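Local atomic coordinates of 16S rRNA (adenine(1408)-N(1))-methyltransferase (Escherichia coli, PDB entry 3P2E), a protein that methylates N1 of adenine 1408 in 16S rRNA of assembled 30S subunits, using S-adenosyl-L-methionine, and thereby confers resistance to aminoglycosides such as kanamycin, apramycin and gentamicin. Residues G36-I44 with G75-V83; I21-L31 with L94-L104. One frame throughout, in Å; residues are numbered along the deposited sequence.

Interaction 1. Residues G36-I44 with G75-V83; sequences GRNIYKLAI and GGLSNVVFV. With SAH (S-adenosyl-L-homocysteine), chain C.
The Rossmann-like methyltransferase core sets helix 37-44 against one side of its sheet, and here Y40, A43 and I39 of that helix meet L77, just before edge strand 80-83, and V80 and F82 within it. The helix and strand axes run nearly antiparallel, at 157°, and approach to 9.7 Å. Y40 reaches across: with CG anti to the backbone N (chi1 -175°), its ring turns one face to L77, whose CD1 sits 3.8 Å from the centroid, displaced toward the rim, a CH-pi contact. The phenol then donates from Y40 OH to G75 O at 2.6 Å, the carbonyl oxygen lying at the ring edge in its plane. The other polar link closes the C-terminal end of the helix. There N79 ND2 donates to A43 O at 3.1 Å, an almost straight bond (170°) with the acceptor close to the amide plane; the same ND2 also bonds T49 O, so two carbonyls fix the amide's rotation. Next to the N79 bond the packing is tight, A43 CB and V80 CG2 being 3.2 Å apart. I39 CG2 abuts the edge of the F82 ring, 3.4 Å from F82 CE1, and the two side chains run past each other in opposite directions. G36, the N-cap residue, brings its CA to 3.9 Å from F82 CE1. N38, which does not touch segment 75-83, brings its ND2 to 2.9 Å from SAH OXT. A helix that follows the first strand of the sheet, packs on that sheet and borders the cofactor with its N-terminal turn is typical of class I S-adenosylmethionine-dependent methyltransferases.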
loop_
_atom_site.group_PDB
_atom_site.type_symbol
_atom_site.label_atom_id
_atom_site.label_comp_id
_atom_site.label_asym_id
_atom_site.label_seq_id
_atom_site.Cartn_x
_atom_site.Cartn_y
_atom_site.Cartn_z
ATOM N N GLY A 36 -9.439 -1.885 -2.821
ATOM C CA GLY A 36 -9.299 -0.567 -3.419
ATOM C C GLY A 36 -10.020 0.588 -2.747
ATOM O O GLY A 36 -9.882 1.736 -3.180
ATOM N N ARG A 37 -10.777 0.310 -1.690
ATOM C CA ARG A 37 -11.517 1.374 -1.013
ATOM C C ARG A 37 -10.631 2.333 -0.234
ATOM O O ARG A 37 -10.919 3.527 -0.167
ATOM C CB ARG A 37 -12.583 0.783 -0.082
ATOM C CG ARG A 37 -13.733 0.123 -0.828
ATOM C CD ARG A 37 -14.805 -0.387 0.125
ATOM N NE ARG A 37 -15.820 -1.161 -0.585
ATOM C CZ ARG A 37 -16.661 -0.663 -1.484
ATOM N NH1 ARG A 37 -16.626 0.629 -1.794
ATOM N NH2 ARG A 37 -17.532 -1.464 -2.088
ATOM N N ASN A 38 -9.552 1.826 0.352
ATOM C CA ASN A 38 -8.660 2.698 1.108
ATOM C C ASN A 38 -7.964 3.673 0.172
ATOM O O ASN A 38 -7.866 4.867 0.466
ATOM C CB ASN A 38 -7.602 1.889 1.868
ATOM C CG ASN A 38 -8.190 1.076 3.003
ATOM O OD1 ASN A 38 -9.230 1.430 3.568
ATOM N ND2 ASN A 38 -7.511 -0.013 3.362
ATOM N N ILE A 39 -7.492 3.161 -0.961
ATOM C CA ILE A 39 -6.786 3.987 -1.929
ATOM C C ILE A 39 -7.741 4.988 -2.575
ATOM O O ILE A 39 -7.350 6.113 -2.886
ATOM C CB ILE A 39 -6.120 3.112 -3.027
ATOM C CG1 ILE A 39 -5.002 3.897 -3.712
ATOM C CG2 ILE A 39 -7.150 2.665 -4.044
ATOM C CD1 ILE A 39 -3.801 4.127 -2.832
ATOM N N TYR A 40 -8.995 4.577 -2.761
ATOM C CA TYR A 40 -10.002 5.451 -3.357
ATOM C C TYR A 40 -10.194 6.678 -2.469
ATOM O O TYR A 40 -10.310 7.795 -2.964
ATOM C CB TYR A 40 -11.343 4.717 -3.504
ATOM C CG TYR A 40 -12.403 5.526 -4.228
ATOM C CD1 TYR A 40 -12.585 5.400 -5.604
ATOM C CD2 TYR A 40 -13.184 6.456 -3.543
ATOM C CE1 TYR A 40 -13.520 6.186 -6.283
ATOM C CE2 TYR A 40 -14.119 7.250 -4.213
ATOM C CZ TYR A 40 -14.279 7.110 -5.581
ATOM O OH TYR A 40 -15.186 7.904 -6.250
ATOM N N LYS A 41 -10.229 6.469 -1.157
ATOM C CA LYS A 41 -10.411 7.576 -0.224
ATOM C C LYS A 41 -9.199 8.496 -0.225
ATOM O O LYS A 41 -9.342 9.716 -0.176
ATOM C CB LYS A 41 -10.666 7.058 1.196
ATOM C CG LYS A 41 -10.894 8.174 2.214
ATOM C CD LYS A 41 -11.267 7.626 3.586
ATOM C CE LYS A 41 -11.520 8.757 4.573
ATOM N NZ LYS A 41 -11.897 8.254 5.920
ATOM N N LEU A 42 -8.001 7.922 -0.274
ATOM C CA LEU A 42 -6.794 8.747 -0.299
ATOM C C LEU A 42 -6.781 9.612 -1.551
ATOM O O LEU A 42 -6.481 10.809 -1.500
ATOM C CB LEU A 42 -5.541 7.872 -0.304
ATOM C CG LEU A 42 -5.243 7.072 0.960
ATOM C CD1 LEU A 42 -3.952 6.283 0.763
ATOM C CD2 LEU A 42 -5.118 8.015 2.144
ATOM N N ALA A 43 -7.114 8.989 -2.675
ATOM C CA ALA A 43 -7.123 9.655 -3.970
ATOM C C ALA A 43 -8.162 10.759 -4.072
ATOM O O ALA A 43 -7.892 11.819 -4.632
ATOM C CB ALA A 43 -7.350 8.634 -5.067
ATOM N N ILE A 44 -9.352 10.510 -3.543
ATOM C CA ILE A 44 -10.406 11.511 -3.601
ATOM C C ILE A 44 -10.030 12.747 -2.775
ATOM O O ILE A 44 -10.482 13.853 -3.065
ATOM C CB ILE A 44 -11.759 10.907 -3.110
ATOM C CG1 ILE A 44 -12.920 11.865 -3.398
ATOM C CG2 ILE A 44 -11.678 10.586 -1.628
ATOM C CD1 ILE A 44 -13.105 12.968 -2.371
ATOM N N GLY A 75 -18.237 9.502 -9.728
ATOM C CA GLY A 75 -17.311 8.812 -8.848
ATOM C C GLY A 75 -15.994 8.440 -9.497
ATOM O O GLY A 75 -15.116 7.863 -8.853
ATOM N N GLY A 76 -15.853 8.766 -10.777
ATOM C CA GLY A 76 -14.623 8.455 -11.480
ATOM C C GLY A 76 -13.457 9.253 -10.928
ATOM O O GLY A 76 -13.643 10.344 -10.387
ATOM N N LEU A 77 -12.256 8.699 -11.050
ATOM C CA LEU A 77 -11.044 9.364 -10.581
ATOM C C LEU A 77 -9.987 9.249 -11.667
ATOM O O LEU A 77 -9.966 8.278 -12.421
ATOM C CB LEU A 77 -10.523 8.714 -9.294
ATOM C CG LEU A 77 -11.376 8.840 -8.029
ATOM C CD1 LEU A 77 -10.693 8.096 -6.887
ATOM C CD2 LEU A 77 -11.568 10.309 -7.670
ATOM N N SER A 78 -9.108 10.240 -11.748
ATOM C CA SER A 78 -8.059 10.226 -12.758
ATOM C C SER A 78 -6.689 9.999 -12.137
ATOM O O SER A 78 -5.687 9.948 -12.849
ATOM C CB SER A 78 -8.045 11.555 -13.523
ATOM O OG SER A 78 -9.295 11.808 -14.138
ATOM N N ASN A 79 -6.644 9.846 -10.816
ATOM C CA ASN A 79 -5.372 9.663 -10.127
ATOM C C ASN A 79 -5.198 8.323 -9.414
ATOM O O ASN A 79 -4.541 8.244 -8.375
ATOM C CB ASN A 79 -5.147 10.824 -9.144
ATOM C CG ASN A 79 -6.169 10.864 -8.015
ATOM O OD1 ASN A 79 -7.335 10.498 -8.190
ATOM N ND2 ASN A 79 -5.737 11.342 -6.851
ATOM N N VAL A 80 -5.780 7.272 -9.987
ATOM C CA VAL A 80 -5.682 5.933 -9.410
ATOM C C VAL A 80 -5.499 4.873 -10.489
ATOM O O VAL A 80 -6.112 4.944 -11.551
ATOM C CB VAL A 80 -6.962 5.555 -8.611
ATOM C CG1 VAL A 80 -6.821 4.151 -8.020
ATOM C CG2 VAL A 80 -7.212 6.565 -7.521
ATOM N N VAL A 81 -4.630 3.906 -10.220
ATOM C CA VAL A 81 -4.421 2.793 -11.132
ATOM C C VAL A 81 -4.234 1.565 -10.253
ATOM O O VAL A 81 -3.608 1.643 -9.191
ATOM C CB VAL A 81 -3.179 2.979 -12.043
ATOM C CG1 VAL A 81 -1.905 2.996 -11.217
ATOM C CG2 VAL A 81 -3.130 1.851 -13.073
ATOM N N PHE A 82 -4.824 0.451 -10.674
ATOM C CA PHE A 82 -4.720 -0.802 -9.939
ATOM C C PHE A 82 -3.835 -1.753 -10.725
ATOM O O PHE A 82 -4.124 -2.097 -11.873
ATOM C CB PHE A 82 -6.107 -1.410 -9.717
ATOM C CG PHE A 82 -6.953 -0.629 -8.755
ATOM C CD1 PHE A 82 -6.485 -0.354 -7.473
ATOM C CD2 PHE A 82 -8.214 -0.163 -9.124
ATOM C CE1 PHE A 82 -7.263 0.377 -6.562
ATOM C CE2 PHE A 82 -8.998 0.570 -8.220
ATOM C CZ PHE A 82 -8.516 0.837 -6.935
ATOM N N VAL A 83 -2.745 -2.155 -10.086
ATOM C CA VAL A 83 -1.755 -3.042 -10.674
ATOM C C VAL A 83 -1.921 -4.448 -10.110
ATOM O O VAL A 83 -1.996 -4.633 -8.896
ATOM C CB VAL A 83 -0.337 -2.528 -10.348
ATOM C CG1 VAL A 83 0.709 -3.537 -10.783
ATOM C CG2 VAL A 83 -0.116 -1.181 -11.025
HETATM N N SAH C . -4.658 -3.269 2.560
HETATM C CA SAH C . -5.818 -3.991 2.591
HETATM C CB SAH C . -5.531 -5.434 3.015
HETATM C CG SAH C . -6.554 -6.486 2.703
HETATM S SD SAH C . -6.198 -8.140 3.196
HETATM C C SAH C . -6.883 -3.225 3.490
HETATM O O SAH C . -7.923 -3.522 3.075
HETATM O OXT SAH C . -6.636 -2.536 4.374
HETATM C "C5'" SAH C . -4.531 -8.627 2.732
HETATM C "C4'" SAH C . -4.336 -8.316 1.176
HETATM O "O4'" SAH C . -2.943 -8.602 0.990
HETATM C "C3'" SAH C . -5.125 -9.202 0.234
HETATM O "O3'" SAH C . -5.938 -8.395 -0.676
HETATM C "C2'" SAH C . -4.035 -10.094 -0.467
HETATM O "O2'" SAH C . -4.303 -10.472 -1.799
HETATM C "C1'" SAH C . -2.771 -9.220 -0.324
HETATM N N9 SAH C . -1.473 -10.005 -0.342
HETATM C C8 SAH C . -1.176 -11.159 0.396
HETATM N N7 SAH C . 0.020 -11.647 0.120
HETATM C C5 SAH C . 0.502 -10.721 -0.864
HETATM C C6 SAH C . 1.777 -10.767 -1.527
HETATM N N6 SAH C . 2.689 -11.736 -1.277
HETATM N N1 SAH C . 1.979 -9.741 -2.435
HETATM C C2 SAH C . 1.029 -8.743 -2.686
HETATM N N3 SAH C . -0.202 -8.709 -2.037
HETATM C C4 SAH C . -0.374 -9.739 -1.146
#

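Interaction 2. Residues I21-L31 with L94-L104; sequences IGQFDRVHIDL and LKNIADSISIL. With SAH (S-adenosyl-L-homocysteine), chain C.
The H28 imidazole meets two serines at its edge: S100 OG lies in the ring plane, 2.6 Å from H28 ND1, and S102 OG is tilted 21° from it, 3.1 Å from H28 NE2. Either partner could donate in the first bond, whereas NE2 donates in the second. The R26 guanidinium has D99 CB over one face, 3.5 Å from R26 NH2, and S100 OG at its edge; its chain bends at chi3 (79°) to fold back over D99. S102 OG also donates to D30 OD1 at 2.7 Å, meeting the anti side of the carboxylate, and accepts from a water that bonds H28 NE2 as well. This buried hydroxyl therefore has three polar partners, and it faces them because it stands between the backbone N and the carbonyl carbon (chi1 63°). H28, D30, S100 and S102 share one face of two parallel neighbouring strands, 26-31 and 100-104, central in the Rossmann-like sheet. Regular pairing is marked by I29 N to S100 O, S102 N to I29 O and L31 N to S102 O. At the start the chain turns a corner at D99, whose OD2 accepts from V27 N at 2.9 Å while D99 N donates to V27 O; K130 makes a salt bridge to the same carboxylate. On the other face, I29 CD1 packs on A98 CB and I97 CG2, the I29 and I97 side chains crossing at about a right angle. Where the strands end, L104 O accepts from the amino group of SAH, its N 2.8 Å away, and a water joins D30 OD1, L31 O and L104 N.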
loop_
_atom_site.group_PDB
_atom_site.type_symbol
_atom_site.label_atom_id
_atom_site.label_comp_id
_atom_site.label_asym_id
_atom_site.label_seq_id
_atom_site.Cartn_x
_atom_site.Cartn_y
_atom_site.Cartn_z
ATOM N N ILE A 21 1.812 9.898 -14.843
ATOM C CA ILE A 21 2.454 10.478 -13.664
ATOM C C ILE A 21 2.727 11.972 -13.864
ATOM O O ILE A 21 2.780 12.740 -12.902
ATOM C CB ILE A 21 3.810 9.790 -13.364
ATOM C CG1 ILE A 21 3.621 8.279 -13.230
ATOM C CG2 ILE A 21 4.414 10.360 -12.090
ATOM C CD1 ILE A 21 2.712 7.872 -12.111
ATOM N N GLY A 22 2.894 12.370 -15.121
ATOM C CA GLY A 22 3.187 13.755 -15.449
ATOM C C GLY A 22 2.322 14.851 -14.856
ATOM O O GLY A 22 2.827 15.928 -14.538
ATOM N N GLN A 23 1.024 14.604 -14.708
ATOM C CA GLN A 23 0.133 15.622 -14.159
ATOM C C GLN A 23 0.055 15.619 -12.639
ATOM O O GLN A 23 -0.810 16.276 -12.061
ATOM C CB GLN A 23 -1.273 15.463 -14.737
ATOM C CG GLN A 23 -1.358 15.699 -16.231
ATOM C CD GLN A 23 -2.786 15.870 -16.704
ATOM O OE1 GLN A 23 -3.480 16.798 -16.289
ATOM N NE2 GLN A 23 -3.235 14.972 -17.574
ATOM N N PHE A 24 0.960 14.890 -11.994
ATOM C CA PHE A 24 0.970 14.806 -10.536
ATOM C C PHE A 24 2.364 15.061 -9.978
ATOM O O PHE A 24 3.366 14.736 -10.613
ATOM C CB PHE A 24 0.479 13.422 -10.106
ATOM C CG PHE A 24 -0.894 13.097 -10.609
ATOM C CD1 PHE A 24 -2.021 13.585 -9.956
ATOM C CD2 PHE A 24 -1.061 12.353 -11.772
ATOM C CE1 PHE A 24 -3.297 13.343 -10.453
ATOM C CE2 PHE A 24 -2.332 12.102 -12.280
ATOM C CZ PHE A 24 -3.452 12.598 -11.621
ATOM N N ASP A 25 2.429 15.650 -8.790
ATOM C CA ASP A 25 3.719 15.933 -8.177
ATOM C C ASP A 25 4.259 14.804 -7.313
ATOM O O ASP A 25 5.456 14.764 -7.038
ATOM C CB ASP A 25 3.650 17.207 -7.339
ATOM C CG ASP A 25 3.682 18.460 -8.185
ATOM O OD1 ASP A 25 4.250 18.406 -9.295
ATOM O OD2 ASP A 25 3.159 19.497 -7.733
ATOM N N ARG A 26 3.385 13.896 -6.883
ATOM C CA ARG A 26 3.807 12.780 -6.038
ATOM C C ARG A 26 3.178 11.472 -6.500
ATOM O O ARG A 26 2.162 11.466 -7.193
ATOM C CB ARG A 26 3.397 13.011 -4.577
ATOM C CG ARG A 26 3.913 14.298 -3.961
ATOM C CD ARG A 26 3.434 14.479 -2.525
ATOM N NE ARG A 26 4.194 13.684 -1.560
ATOM C CZ ARG A 26 4.006 12.388 -1.320
ATOM N NH1 ARG A 26 3.070 11.711 -1.973
ATOM N NH2 ARG A 26 4.759 11.768 -0.420
ATOM N N VAL A 27 3.801 10.368 -6.111
ATOM C CA VAL A 27 3.299 9.039 -6.437
ATOM C C VAL A 27 3.286 8.222 -5.147
ATOM O O VAL A 27 4.283 8.163 -4.431
ATOM C CB VAL A 27 4.205 8.315 -7.471
ATOM C CG1 VAL A 27 3.749 6.863 -7.645
ATOM C CG2 VAL A 27 4.152 9.039 -8.804
ATOM N N HIS A 28 2.146 7.606 -4.847
ATOM C CA HIS A 28 2.019 6.788 -3.652
ATOM C C HIS A 28 1.659 5.365 -4.060
ATOM O O HIS A 28 0.767 5.165 -4.877
ATOM C CB HIS A 28 0.912 7.330 -2.739
ATOM C CG HIS A 28 0.691 6.500 -1.514
ATOM N ND1 HIS A 28 1.487 6.604 -0.392
ATOM C CD2 HIS A 28 -0.186 5.500 -1.262
ATOM C CE1 HIS A 28 1.109 5.703 0.498
ATOM N NE2 HIS A 28 0.097 5.019 -0.006
ATOM N N ILE A 29 2.357 4.386 -3.492
ATOM C CA ILE A 29 2.074 2.985 -3.780
ATOM C C ILE A 29 1.530 2.303 -2.527
ATOM O O ILE A 29 2.099 2.439 -1.442
ATOM C CB ILE A 29 3.341 2.209 -4.236
ATOM C CG1 ILE A 29 3.780 2.686 -5.625
ATOM C CG2 ILE A 29 3.049 0.701 -4.266
ATOM C CD1 ILE A 29 5.038 1.993 -6.160
ATOM N N ASP A 30 0.418 1.592 -2.682
ATOM C CA ASP A 30 -0.183 0.847 -1.583
ATOM C C ASP A 30 -0.104 -0.617 -2.010
ATOM O O ASP A 30 -0.814 -1.046 -2.928
ATOM C CB ASP A 30 -1.638 1.277 -1.367
ATOM C CG ASP A 30 -2.278 0.594 -0.171
ATOM O OD1 ASP A 30 -1.601 0.469 0.871
ATOM O OD2 ASP A 30 -3.462 0.192 -0.268
ATOM N N LEU A 31 0.788 -1.363 -1.363
ATOM C CA LEU A 31 1.012 -2.780 -1.666
ATOM C C LEU A 31 0.061 -3.671 -0.867
ATOM O O LEU A 31 -0.065 -3.515 0.346
ATOM C CB LEU A 31 2.467 -3.135 -1.354
ATOM C CG LEU A 31 2.916 -4.588 -1.538
ATOM C CD1 LEU A 31 2.643 -5.056 -2.964
ATOM C CD2 LEU A 31 4.394 -4.686 -1.209
ATOM N N LEU A 94 7.646 -0.047 -12.034
ATOM C CA LEU A 94 7.436 0.689 -10.788
ATOM C C LEU A 94 8.713 0.984 -10.013
ATOM O O LEU A 94 8.675 1.579 -8.933
ATOM C CB LEU A 94 6.463 -0.073 -9.888
ATOM C CG LEU A 94 5.049 -0.286 -10.430
ATOM C CD1 LEU A 94 4.219 -0.980 -9.356
ATOM C CD2 LEU A 94 4.420 1.053 -10.815
ATOM N N LYS A 95 9.853 0.572 -10.554
ATOM C CA LYS A 95 11.115 0.816 -9.871
ATOM C C LYS A 95 11.439 2.302 -9.740
ATOM O O LYS A 95 11.288 3.066 -10.697
ATOM C CB LYS A 95 12.253 0.105 -10.611
ATOM C CG LYS A 95 12.402 -1.366 -10.257
ATOM C CD LYS A 95 11.070 -2.086 -10.289
ATOM C CE LYS A 95 11.206 -3.512 -9.792
ATOM N NZ LYS A 95 9.876 -4.142 -9.586
ATOM N N ASN A 96 11.857 2.700 -8.538
ATOM C CA ASN A 96 12.261 4.079 -8.253
ATOM C C ASN A 96 11.221 5.112 -8.679
ATOM O O ASN A 96 11.562 6.143 -9.260
ATOM C CB ASN A 96 13.593 4.353 -8.963
ATOM C CG ASN A 96 14.228 5.663 -8.543
ATOM O OD1 ASN A 96 14.462 5.900 -7.361
ATOM N ND2 ASN A 96 14.522 6.516 -9.519
ATOM N N ILE A 97 9.958 4.860 -8.355
ATOM C CA ILE A 97 8.884 5.767 -8.765
ATOM C C ILE A 97 8.062 6.411 -7.643
ATOM O O ILE A 97 7.456 7.465 -7.843
ATOM C CB ILE A 97 7.894 5.010 -9.688
ATOM C CG1 ILE A 97 6.988 5.987 -10.433
ATOM C CG2 ILE A 97 7.027 4.073 -8.854
ATOM C CD1 ILE A 97 6.002 5.298 -11.369
ATOM N N ALA A 98 8.043 5.793 -6.469
ATOM C CA ALA A 98 7.211 6.298 -5.379
ATOM C C ALA A 98 7.798 7.239 -4.332
ATOM O O ALA A 98 8.916 7.059 -3.856
ATOM C CB ALA A 98 6.552 5.120 -4.674
ATOM N N ASP A 99 7.006 8.248 -3.973
ATOM C CA ASP A 99 7.389 9.206 -2.944
ATOM C C ASP A 99 7.027 8.601 -1.588
ATOM O O ASP A 99 7.569 8.994 -0.553
ATOM C CB ASP A 99 6.623 10.521 -3.129
ATOM C CG ASP A 99 7.081 11.289 -4.338
ATOM O OD1 ASP A 99 8.091 12.022 -4.225
ATOM O OD2 ASP A 99 6.447 11.156 -5.403
ATOM N N SER A 100 6.101 7.645 -1.604
ATOM C CA SER A 100 5.657 6.989 -0.380
ATOM C C SER A 100 5.106 5.599 -0.670
ATOM O O SER A 100 4.532 5.360 -1.732
ATOM C CB SER A 100 4.588 7.833 0.318
ATOM O OG SER A 100 3.530 8.160 -0.567
ATOM N N ILE A 101 5.302 4.687 0.277
ATOM C CA ILE A 101 4.846 3.309 0.141
ATOM C C ILE A 101 4.173 2.858 1.420
ATOM O O ILE A 101 4.667 3.115 2.516
ATOM C CB ILE A 101 6.022 2.338 -0.134
ATOM C CG1 ILE A 101 6.665 2.645 -1.486
ATOM C CG2 ILE A 101 5.525 0.899 -0.116
ATOM C CD1 ILE A 101 7.493 3.904 -1.515
ATOM N N SER A 102 3.043 2.179 1.283
ATOM C CA SER A 102 2.335 1.696 2.451
ATOM C C SER A 102 1.917 0.240 2.308
ATOM O O SER A 102 1.722 -0.262 1.200
ATOM C CB SER A 102 1.087 2.545 2.706
ATOM O OG SER A 102 0.169 2.430 1.631
ATOM N N ILE A 103 1.834 -0.435 3.449
ATOM C CA ILE A 103 1.363 -1.814 3.531
ATOM C C ILE A 103 0.425 -1.735 4.732
ATOM O O ILE A 103 0.871 -1.577 5.875
ATOM C CB ILE A 103 2.504 -2.828 3.799
ATOM C CG1 ILE A 103 3.471 -2.851 2.610
ATOM C CG2 ILE A 103 1.919 -4.230 3.987
ATOM C CD1 ILE A 103 4.627 -3.842 2.761
ATOM N N LEU A 104 -0.878 -1.816 4.469
ATOM C CA LEU A 104 -1.874 -1.687 5.528
ATOM C C LEU A 104 -2.645 -2.956 5.835
ATOM O O LEU A 104 -3.194 -3.588 4.934
ATOM C CB LEU A 104 -2.876 -0.591 5.151
ATOM C CG LEU A 104 -2.280 0.718 4.636
ATOM C CD1 LEU A 104 -3.394 1.597 4.096
ATOM C CD2 LEU A 104 -1.519 1.415 5.750
HETATM N N SAH C . -4.658 -3.269 2.560
HETATM C CA SAH C . -5.818 -3.991 2.591
HETATM C CB SAH C . -5.531 -5.434 3.015
HETATM C CG SAH C . -6.554 -6.486 2.703
HETATM S SD SAH C . -6.198 -8.140 3.196
HETATM C C SAH C . -6.883 -3.225 3.490
HETATM O O SAH C . -7.923 -3.522 3.075
HETATM O OXT SAH C . -6.636 -2.536 4.374
HETATM C "C5'" SAH C . -4.531 -8.627 2.732
HETATM C "C4'" SAH C . -4.336 -8.316 1.176
HETATM O "O4'" SAH C . -2.943 -8.602 0.990
HETATM C "C3'" SAH C . -5.125 -9.202 0.234
HETATM O "O3'" SAH C . -5.938 -8.395 -0.676
HETATM C "C2'" SAH C . -4.035 -10.094 -0.467
HETATM O "O2'" SAH C . -4.303 -10.472 -1.799
HETATM C "C1'" SAH C . -2.771 -9.220 -0.324
HETATM N N9 SAH C . -1.473 -10.005 -0.342
HETATM C C8 SAH C . -1.176 -11.159 0.396
HETATM N N7 SAH C . 0.020 -11.647 0.120
HETATM C C5 SAH C . 0.502 -10.721 -0.864
HETATM C C6 SAH C . 1.777 -10.767 -1.527
HETATM N N6 SAH C . 2.689 -11.736 -1.277
HETATM N N1 SAH C . 1.979 -9.741 -2.435
HETATM C C2 SAH C . 1.029 -8.743 -2.686
HETATM N N3 SAH C . -0.202 -8.709 -2.037
HETATM C C4 SAH C . -0.374 -9.739 -1.146
HETATM O O HOH W 1 7.819 14.703 -5.131
HETATM O O HOH W 2 -1.959 3.800 1.472
HETATM O O HOH W 3 -1.958 -2.164 1.842
#

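In the fold
Of the elements involved, strand 26-31 comes first along the chain, followed by helix 37-44; strand 80-83 and then strand 98-104 lie farther on. Interaction 1 closes the loop from helix 37-44 to strand 80-83, across 30 residues that include strand 49-54 and helix 62-68. Interaction 2 closes the larger loop around it, so the first is nested in the second without crossing. Both reach one seven-stranded sheet that begins 80-83, 49-54, 26-31, 98-104 and continues with 133-139: interaction 2 pairs two central neighbours, and interaction 1 joins a covering helix to the edge. They touch where N79 CB meets F24 CE1 at 3.4 Å and where I39 CD1 packs on D30 CB, and each borders SAH.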